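Local structure of cysteine desulfurase (Fervidobacterium islandicum, 6A6E) at residues I119-H133 and I174-N187. The protein probably uses pyridoxal-5'-phosphate to take sulfur from cysteine as a persulfide, leaving alanine, and so supplies the Suf system. Sequence-based numbering, arbitrary orientation.
With PLP (pyridoxal-5'-phosphate), chain E.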
ATOM      1  N   ILE A 119       6.506  -1.711  25.412  1.00 27.99           N
ATOM      2  CA  ILE A 119       5.358  -2.343  25.984  1.00 26.38           C
ATOM      3  C   ILE A 119       5.529  -3.864  25.900  1.00 31.00           C
ATOM      4  O   ILE A 119       5.227  -4.596  26.863  1.00 29.26           O
ATOM      5  CB  ILE A 119       4.120  -1.920  25.226  1.00 26.79           C
ATOM      6  CG1 ILE A 119       3.872  -0.444  25.455  1.00 27.27           C
ATOM      7  CG2 ILE A 119       2.919  -2.808  25.596  1.00 26.91           C
ATOM      8  CD1 ILE A 119       2.754   0.156  24.645  1.00 28.68           C
ATOM      9  N   LEU A 120       5.955  -4.369  24.751  1.00 27.75           N
ATOM     10  CA  LEU A 120       6.235  -5.787  24.606  1.00 28.36           C
ATOM     11  C   LEU A 120       7.705  -6.009  24.807  1.00 30.77           C
ATOM     12  O   LEU A 120       8.481  -5.626  23.942  1.00 30.33           O
ATOM     13  CB  LEU A 120       5.832  -6.294  23.220  1.00 27.59           C
ATOM     14  CG  LEU A 120       5.976  -7.785  22.904  1.00 27.62           C
ATOM     15  CD1 LEU A 120       5.235  -8.711  23.833  1.00 25.25           C
ATOM     16  CD2 LEU A 120       5.474  -8.001  21.475  1.00 32.21           C
ATOM     17  N   LYS A 121       8.100  -6.585  25.953  1.00 31.83           N
ATOM     18  CA  LYS A 121       9.534  -6.761  26.316  1.00 31.87           C
ATOM     19  C   LYS A 121      10.026  -8.177  26.216  1.00 27.90           C
ATOM     20  O   LYS A 121       9.228  -9.099  26.140  1.00 26.61           O
ATOM     21  CB  LYS A 121       9.811  -6.319  27.735  1.00 37.44           C
ATOM     22  CG  LYS A 121       9.306  -4.965  28.105  1.00 41.71           C
ATOM     23  CD  LYS A 121      10.140  -4.513  29.276  1.00 47.48           C
ATOM     24  CE  LYS A 121       9.538  -3.324  29.948  1.00 51.72           C
ATOM     25  NZ  LYS A 121       8.468  -3.833  30.828  1.00 61.00           N
ATOM     26  N   THR A 122      11.343  -8.363  26.286  1.00 28.57           N
ATOM     27  CA  THR A 122      11.948  -9.697  26.307  1.00 35.38           C
ATOM     28  C   THR A 122      11.287 -10.471  27.431  1.00 33.99           C
ATOM     29  O   THR A 122      10.982  -9.915  28.480  1.00 30.37           O
ATOM     30  CB  THR A 122      13.470  -9.654  26.556  1.00 38.03           C
ATOM     31  OG1 THR A 122      13.730  -8.633  27.505  1.00 49.54           O
ATOM     32  CG2 THR A 122      14.206  -9.237  25.388  1.00 43.26           C
ATOM     33  N   GLU A 123      10.988 -11.736  27.196  1.00 39.30           N
ATOM     34  CA  GLU A 123      10.311 -12.520  28.236  1.00 51.39           C
ATOM     35  C   GLU A 123       8.871 -12.121  28.659  1.00 44.26           C
ATOM     36  O   GLU A 123       8.296 -12.789  29.518  1.00 44.32           O
ATOM     37  CB  GLU A 123      11.221 -12.595  29.479  1.00 60.95           C
ATOM     38  CG  GLU A 123      12.643 -13.005  29.118  1.00 66.18           C
ATOM     39  CD  GLU A 123      13.273 -13.828  30.192  1.00 77.76           C
ATOM     40  OE1 GLU A 123      13.223 -13.378  31.364  1.00 82.24           O
ATOM     41  OE2 GLU A 123      13.796 -14.917  29.855  1.00 89.66           O
ATOM     42  N   ASP A 124       8.276 -11.067  28.078  1.00 36.16           N
ATOM     43  CA  ASP A 124       6.816 -11.002  28.034  1.00 31.97           C
ATOM     44  C   ASP A 124       6.329 -12.118  27.130  1.00 29.39           C
ATOM     45  O   ASP A 124       7.086 -12.677  26.323  1.00 26.65           O
ATOM     46  CB  ASP A 124       6.318  -9.693  27.476  1.00 33.05           C
ATOM     47  CG  ASP A 124       6.446  -8.561  28.444  1.00 34.17           C
ATOM     48  OD1 ASP A 124       6.599  -8.805  29.641  1.00 39.10           O
ATOM     49  OD2 ASP A 124       6.404  -7.409  28.008  1.00 32.26           O
ATOM     50  N   THR A 125       5.057 -12.416  27.242  1.00 26.34           N
ATOM     51  CA  THR A 125       4.452 -13.449  26.376  1.00 28.33           C
ATOM     52  C   THR A 125       3.360 -12.818  25.557  1.00 24.91           C
ATOM     53  O   THR A 125       2.613 -11.983  26.077  1.00 20.67           O
ATOM     54  CB  THR A 125       3.804 -14.588  27.203  1.00 27.87           C
ATOM     55  OG1 THR A 125       4.833 -15.249  27.906  1.00 29.38           O
ATOM     56  CG2 THR A 125       3.076 -15.621  26.348  1.00 26.58           C
ATOM     57  N   VAL A 126       3.335 -13.208  24.276  1.00 24.21           N
ATOM     58  CA  VAL A 126       2.278 -12.923  23.367  1.00 23.78           C
ATOM     59  C   VAL A 126       1.519 -14.210  23.222  1.00 22.13           C
ATOM     60  O   VAL A 126       2.105 -15.201  22.828  1.00 23.22           O
ATOM     61  CB  VAL A 126       2.774 -12.558  21.918  1.00 24.85           C
ATOM     62  CG1 VAL A 126       1.571 -12.227  21.054  1.00 24.46           C
ATOM     63  CG2 VAL A 126       3.678 -11.364  21.972  1.00 28.57           C
ATOM     64  N   LEU A 127       0.220 -14.152  23.429  1.00 19.98           N
ATOM     65  CA  LEU A 127      -0.663 -15.286  23.240  1.00 19.96           C
ATOM     66  C   LEU A 127      -1.467 -15.128  21.941  1.00 19.73           C
ATOM     67  O   LEU A 127      -2.246 -14.179  21.787  1.00 19.46           O
ATOM     68  CB  LEU A 127      -1.667 -15.354  24.379  1.00 20.92           C
ATOM     69  CG  LEU A 127      -2.730 -16.456  24.340  1.00 21.74           C
ATOM     70  CD1 LEU A 127      -2.040 -17.813  24.358  1.00 22.98           C
ATOM     71  CD2 LEU A 127      -3.667 -16.310  25.546  1.00 22.21           C
ATOM     72  N   ILE A 128      -1.343 -16.110  21.054  1.00 19.92           N
ATOM     73  CA  ILE A 128      -2.180 -16.188  19.842  1.00 22.21           C
ATOM     74  C   ILE A 128      -2.942 -17.504  19.804  1.00 24.78           C
ATOM     75  O   ILE A 128      -2.904 -18.223  20.761  1.00 25.36           O
ATOM     76  CB  ILE A 128      -1.330 -15.982  18.580  1.00 22.32           C
ATOM     77  CG1 ILE A 128      -0.272 -17.042  18.420  1.00 24.88           C
ATOM     78  CG2 ILE A 128      -0.648 -14.618  18.631  1.00 19.68           C
ATOM     79  CD1 ILE A 128       0.621 -16.802  17.199  1.00 26.45           C
ATOM     80  N   SER A 129      -3.694 -17.795  18.755  1.00 26.57           N
ATOM     81  CA  SER A 129      -4.366 -19.064  18.680  1.00 24.97           C
ATOM     82  C   SER A 129      -3.716 -19.977  17.629  1.00 24.17           C
ATOM     83  O   SER A 129      -3.019 -19.509  16.733  1.00 20.19           O
ATOM     84  CB  SER A 129      -5.839 -18.859  18.379  1.00 24.95           C
ATOM     85  OG  SER A 129      -6.085 -19.032  17.013  1.00 28.44           O
ATOM     86  N   GLN A 130      -3.972 -21.291  17.741  1.00 21.53           N
ATOM     87  CA  GLN A 130      -3.470 -22.255  16.798  1.00 21.44           C
ATOM     88  C   GLN A 130      -4.079 -22.115  15.395  1.00 21.41           C
ATOM     89  O   GLN A 130      -3.538 -22.668  14.437  1.00 23.56           O
ATOM     90  CB  GLN A 130      -3.696 -23.705  17.298  1.00 21.40           C
ATOM     91  CG  GLN A 130      -2.650 -24.139  18.281  1.00 23.12           C
ATOM     92  CD  GLN A 130      -2.697 -25.627  18.708  1.00 24.98           C
ATOM     93  OE1 GLN A 130      -3.723 -26.291  18.671  1.00 20.47           O
ATOM     94  NE2 GLN A 130      -1.531 -26.128  19.121  1.00 21.38           N
ATOM     95  N   VAL A 131      -5.213 -21.460  15.260  1.00 18.78           N
ATOM     96  CA  VAL A 131      -5.814 -21.365  13.953  1.00 20.66           C
ATOM     97  C   VAL A 131      -5.460 -20.056  13.216  1.00 21.32           C
ATOM     98  O   VAL A 131      -6.058 -19.750  12.165  1.00 27.14           O
ATOM     99  CB  VAL A 131      -7.350 -21.528  14.059  1.00 22.08           C
ATOM    100  CG1 VAL A 131      -7.690 -22.692  14.982  1.00 24.02           C
ATOM    101  CG2 VAL A 131      -8.020 -20.290  14.585  1.00 22.47           C
ATOM    102  N   GLU A 132      -4.514 -19.270  13.712  1.00 21.24           N
ATOM    103  CA  GLU A 132      -4.188 -17.967  13.032  1.00 19.31           C
ATOM    104  C   GLU A 132      -3.639 -18.158  11.599  1.00 17.99           C
ATOM    105  O   GLU A 132      -2.915 -19.104  11.283  1.00 18.88           O
ATOM    106  CB  GLU A 132      -3.202 -17.155  13.812  1.00 22.08           C
ATOM    107  CG  GLU A 132      -3.631 -16.809  15.220  1.00 25.85           C
ATOM    108  CD  GLU A 132      -4.986 -16.127  15.248  1.00 29.37           C
ATOM    109  OE1 GLU A 132      -5.831 -16.439  16.153  1.00 28.90           O
ATOM    110  OE2 GLU A 132      -5.192 -15.239  14.369  1.00 28.93           O
ATOM    111  N   HIS A 133      -4.087 -17.276  10.749  1.00 17.63           N
ATOM    112  CA  HIS A 133      -3.478 -16.967   9.484  1.00 18.17           C
ATOM    113  C   HIS A 133      -2.005 -16.558   9.688  1.00 17.45           C
ATOM    114  O   HIS A 133      -1.624 -16.013  10.724  1.00 17.81           O
ATOM    115  CB  HIS A 133      -4.343 -15.883   8.813  1.00 20.06           C
ATOM    116  CG  HIS A 133      -3.956 -15.542   7.395  1.00 19.31           C
ATOM    117  ND1 HIS A 133      -2.791 -14.864   7.080  1.00 19.90           N
ATOM    118  CD2 HIS A 133      -4.625 -15.704   6.235  1.00 18.67           C
ATOM    119  CE1 HIS A 133      -2.731 -14.682   5.773  1.00 19.04           C
ATOM    120  NE2 HIS A 133      -3.827 -15.190   5.236  1.00 20.35           N
ATOM    121  N   ILE A 174      -1.415 -19.654  31.118  1.00 40.83           N
ATOM    122  CA  ILE A 174      -0.747 -18.400  30.732  1.00 38.92           C
ATOM    123  C   ILE A 174      -1.563 -17.297  31.353  1.00 36.03           C
ATOM    124  O   ILE A 174      -2.439 -16.735  30.701  1.00 32.82           O
ATOM    125  CB  ILE A 174      -0.774 -18.178  29.190  1.00 37.56           C
ATOM    126  CG1 ILE A 174      -0.306 -19.423  28.425  1.00 36.67           C
ATOM    127  CG2 ILE A 174       0.011 -16.914  28.805  1.00 37.01           C
ATOM    128  CD1 ILE A 174       1.186 -19.619  28.395  1.00 37.32           C
ATOM    129  N   PRO A 175      -1.346 -16.999  32.636  1.00 38.35           N
ATOM    130  CA  PRO A 175      -2.343 -16.103  33.287  1.00 37.41           C
ATOM    131  C   PRO A 175      -2.274 -14.624  32.967  1.00 34.45           C
ATOM    132  O   PRO A 175      -3.297 -13.951  33.028  1.00 35.13           O
ATOM    133  CB  PRO A 175      -2.033 -16.290  34.772  1.00 40.08           C
ATOM    134  CG  PRO A 175      -0.621 -16.782  34.789  1.00 40.05           C
ATOM    135  CD  PRO A 175      -0.509 -17.688  33.624  1.00 40.53           C
ATOM    136  N   ASN A 176      -1.084 -14.122  32.645  1.00 32.41           N
ATOM    137  CA  ASN A 176      -0.871 -12.673  32.461  1.00 32.18           C
ATOM    138  C   ASN A 176      -0.127 -12.354  31.136  1.00 28.36           C
ATOM    139  O   ASN A 176       0.948 -11.768  31.136  1.00 26.47           O
ATOM    140  CB  ASN A 176      -0.104 -12.141  33.689  1.00 30.93           C
ATOM    141  CG  ASN A 176      -0.094 -10.621  33.777  1.00 35.37           C
ATOM    142  OD1 ASN A 176      -1.030  -9.907  33.350  1.00 37.10           O
ATOM    143  ND2 ASN A 176       0.990 -10.100  34.348  1.00 41.83           N
ATOM    144  N   PRO A 177      -0.710 -12.725  29.996  1.00 25.74           N
ATOM    145  CA  PRO A 177      -0.040 -12.343  28.752  1.00 25.62           C
ATOM    146  C   PRO A 177       0.017 -10.839  28.540  1.00 24.18           C
ATOM    147  O   PRO A 177      -0.948 -10.130  28.800  1.00 25.60           O
ATOM    148  CB  PRO A 177      -0.889 -13.035  27.660  1.00 27.50           C
ATOM    149  CG  PRO A 177      -2.222 -13.286  28.255  1.00 26.76           C
ATOM    150  CD  PRO A 177      -1.930 -13.514  29.750  1.00 27.70           C
ATOM    151  N   LYS A 178       1.150 -10.340  28.065  1.00 23.70           N
ATOM    152  CA  LYS A 178       1.288  -8.929  27.796  1.00 23.61           C
ATOM    153  C   LYS A 178       0.407  -8.535  26.581  1.00 23.58           C
ATOM    154  O   LYS A 178      -0.237  -7.469  26.583  1.00 22.96           O
ATOM    155  CB  LYS A 178       2.763  -8.553  27.605  1.00 24.85           C
ATOM    156  CG  LYS A 178       2.999  -7.048  27.544  1.00 29.30           C
ATOM    157  CD  LYS A 178       2.583  -6.371  28.867  1.00 31.81           C
ATOM    158  CE  LYS A 178       3.460  -5.219  29.271  1.00 36.88           C
ATOM    159  NZ  LYS A 178       4.858  -5.707  29.476  1.00 38.56           N
ATOM    160  N   VAL A 179       0.332  -9.420  25.594  1.00 22.94           N
ATOM    161  CA  VAL A 179      -0.456  -9.189  24.354  1.00 22.41           C
ATOM    162  C   VAL A 179      -1.223 -10.465  24.015  1.00 20.14           C
ATOM    163  O   VAL A 179      -0.685 -11.563  24.152  1.00 20.07           O
ATOM    164  CB  VAL A 179       0.476  -8.818  23.162  1.00 23.22           C
ATOM    165  CG1 VAL A 179      -0.277  -8.703  21.846  1.00 22.39           C
ATOM    166  CG2 VAL A 179       1.128  -7.516  23.484  1.00 24.49           C
ATOM    167  N   VAL A 180      -2.478 -10.304  23.606  1.00 18.87           N
ATOM    168  CA  VAL A 180      -3.284 -11.381  23.056  1.00 18.22           C
ATOM    169  C   VAL A 180      -3.661 -10.919  21.612  1.00 18.55           C
ATOM    170  O   VAL A 180      -4.225  -9.828  21.441  1.00 20.12           O
ATOM    171  CB  VAL A 180      -4.576 -11.610  23.873  1.00 19.33           C
ATOM    172  CG1 VAL A 180      -5.523 -12.621  23.236  1.00 18.07           C
ATOM    173  CG2 VAL A 180      -4.246 -12.148  25.260  1.00 19.37           C
ATOM    174  N   SER A 181      -3.336 -11.712  20.602  1.00 17.01           N
ATOM    175  CA  SER A 181      -3.723 -11.397  19.228  1.00 18.07           C
ATOM    176  C   SER A 181      -4.472 -12.553  18.679  1.00 17.79           C
ATOM    177  O   SER A 181      -3.938 -13.627  18.565  1.00 19.40           O
ATOM    178  CB  SER A 181      -2.502 -11.106  18.361  1.00 20.94           C
ATOM    179  OG  SER A 181      -2.854 -10.490  17.122  1.00 20.60           O
ATOM    180  N   ILE A 182      -5.706 -12.342  18.295  1.00 18.58           N
ATOM    181  CA  ILE A 182      -6.481 -13.438  17.851  1.00 21.51           C
ATOM    182  C   ILE A 182      -7.350 -13.058  16.673  1.00 19.36           C
ATOM    183  O   ILE A 182      -7.748 -11.897  16.571  1.00 17.33           O
ATOM    184  CB  ILE A 182      -7.385 -13.957  19.044  1.00 26.31           C
ATOM    185  CG1 ILE A 182      -8.045 -15.285  18.638  1.00 33.44           C
ATOM    186  CG2 ILE A 182      -8.425 -12.927  19.441  1.00 26.14           C
ATOM    187  CD1 ILE A 182      -8.603 -16.078  19.795  1.00 39.73           C
ATOM    188  N   THR A 183      -7.694 -14.049  15.843  1.00 16.61           N
ATOM    189  CA  THR A 183      -8.567 -13.833  14.727  1.00 17.85           C
ATOM    190  C   THR A 183      -9.998 -13.590  15.200  1.00 20.15           C
ATOM    191  O   THR A 183     -10.453 -14.117  16.200  1.00 20.07           O
ATOM    192  CB  THR A 183      -8.545 -15.019  13.731  1.00 19.80           C
ATOM    193  OG1 THR A 183      -9.358 -14.684  12.626  1.00 20.76           O
ATOM    194  CG2 THR A 183      -9.064 -16.354  14.354  1.00 19.64           C
ATOM    195  N   GLY A 184     -10.680 -12.696  14.522  1.00 19.38           N
ATOM    196  CA  GLY A 184     -12.072 -12.464  14.764  1.00 20.00           C
ATOM    197  C   GLY A 184     -12.895 -13.573  14.117  1.00 21.10           C
ATOM    198  O   GLY A 184     -14.051 -13.828  14.526  1.00 18.53           O
ATOM    199  N   GLN A 185     -12.335 -14.213  13.088  1.00 19.29           N
ATOM    200  CA  GLN A 185     -12.965 -15.366  12.427  1.00 19.77           C
ATOM    201  C   GLN A 185     -11.947 -16.060  11.542  1.00 19.66           C
ATOM    202  O   GLN A 185     -11.265 -15.381  10.743  1.00 18.51           O
ATOM    203  CB  GLN A 185     -14.122 -14.904  11.533  1.00 20.56           C
ATOM    204  CG  GLN A 185     -14.768 -16.021  10.705  1.00 23.18           C
ATOM    205  CD  GLN A 185     -15.818 -15.516   9.745  1.00 23.97           C
ATOM    206  OE1 GLN A 185     -15.916 -14.329   9.511  1.00 30.08           O
ATOM    207  NE2 GLN A 185     -16.630 -16.399   9.222  1.00 23.94           N
ATOM    208  N   SER A 186     -11.845 -17.392  11.661  1.00 19.58           N
ATOM    209  CA  SER A 186     -10.869 -18.184  10.921  1.00 19.02           C
ATOM    210  C   SER A 186     -11.246 -18.232   9.462  1.00 19.39           C
ATOM    211  O   SER A 186     -12.421 -18.409   9.109  1.00 17.14           O
ATOM    212  CB  SER A 186     -10.715 -19.599  11.496  1.00 19.64           C
ATOM    213  OG  SER A 186      -9.974 -20.473  10.631  1.00 20.97           O
ATOM    214  N   ASN A 187     -10.216 -18.055   8.638  1.00 18.96           N
ATOM    215  CA  ASN A 187     -10.308 -18.180   7.192  1.00 21.51           C
ATOM    216  C   ASN A 187     -10.322 -19.650   6.728  1.00 19.95           C
ATOM    217  O   ASN A 187     -10.430 -19.876   5.538  1.00 18.40           O
ATOM    218  CB  ASN A 187      -9.131 -17.460   6.494  1.00 18.98           C
ATOM    219  CG  ASN A 187      -7.809 -18.155   6.695  1.00 20.57           C
ATOM    220  OD1 ASN A 187      -7.465 -18.501   7.808  1.00 22.92           O
ATOM    221  ND2 ASN A 187      -7.035 -18.352   5.612  1.00 20.08           N
TER
HETATM  222  N1  PLP E 501      -6.081 -12.886   8.394  1.00 19.48           N
HETATM  223  C2  PLP E 501      -7.162 -13.477   7.958  1.00 20.85           C
HETATM  224  C2A PLP E 501      -8.014 -14.275   8.886  1.00 22.09           C
HETATM  225  C3  PLP E 501      -7.464 -13.356   6.531  1.00 19.44           C
HETATM  226  O3  PLP E 501      -8.537 -13.975   6.072  1.00 26.25           O
HETATM  227  C4  PLP E 501      -6.620 -12.538   5.662  1.00 19.60           C
HETATM  228  C4A PLP E 501      -6.907 -12.292   4.261  1.00 18.76           C
HETATM  229  C5  PLP E 501      -5.413 -11.952   6.254  1.00 19.01           C
HETATM  230  C6  PLP E 501      -5.241 -12.178   7.586  1.00 19.13           C
HETATM  231  C5A PLP E 501      -4.397 -11.155   5.430  1.00 19.80           C
HETATM  232  O4P PLP E 501      -4.853 -10.102   4.593  1.00 18.93           O
HETATM  233  P   PLP E 501      -3.983  -9.329   3.462  1.00 19.91           P
HETATM  234  O1P PLP E 501      -2.889  -8.593   4.127  1.00 17.09           O
HETATM  235  O2P PLP E 501      -3.603 -10.455   2.545  1.00 20.06           O
HETATM  236  O3P PLP E 501      -5.034  -8.405   2.924  1.00 18.36           O
HETATM  237  O   HOH W   1       3.695 -11.601  29.510  1.00 30.09           O
HETATM  238  O   HOH W   2      -7.558 -19.498  10.134  1.00 27.53           O
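Asp124 OD2 takes two donors from opposite faces of its carboxylate plane: Lys178 NZ, in a 2.7 Å salt bridge, and Lys121 N. The Lys178 chain leaves with CG anti to its backbone N (chi1 -171°), then bends so that Lys178 NZ also reaches Ile119 O at 2.9 Å, tying turn 121-124 to strand 179-183. The parallel strands pair through Leu127 N to Val179 O (2.8 Å), nearly straight, and Ser181 N to Leu127 O. Val126 and Val179 lie side by side on one sheet face, CG1 to CG1, while Leu127 CB rests against Pro177 and Val180 on the other. At the strands' C-terminal ends, Glu132 OE1 receives Thr183 N on its syn lone pair (3.0 Å) and Ser129 OG on the anti side, tilted 30° out of the carboxylate plane; Asn136 holds OE2. The imidazole of His133 lies with one face over the pyridine ring of PLP, whose C6 is 3.6 Å above the imidazole plane, over its centre, as in fold-type I enzymes; Asn187 ND2, bonded to His375 O, meets the imidazole edge. Trp140 of helix 138-147 covers the Val126 and Val179 face, Phe202 packs on Leu127 and Pro177, and strands 150-154 and 206-210 flank the pair.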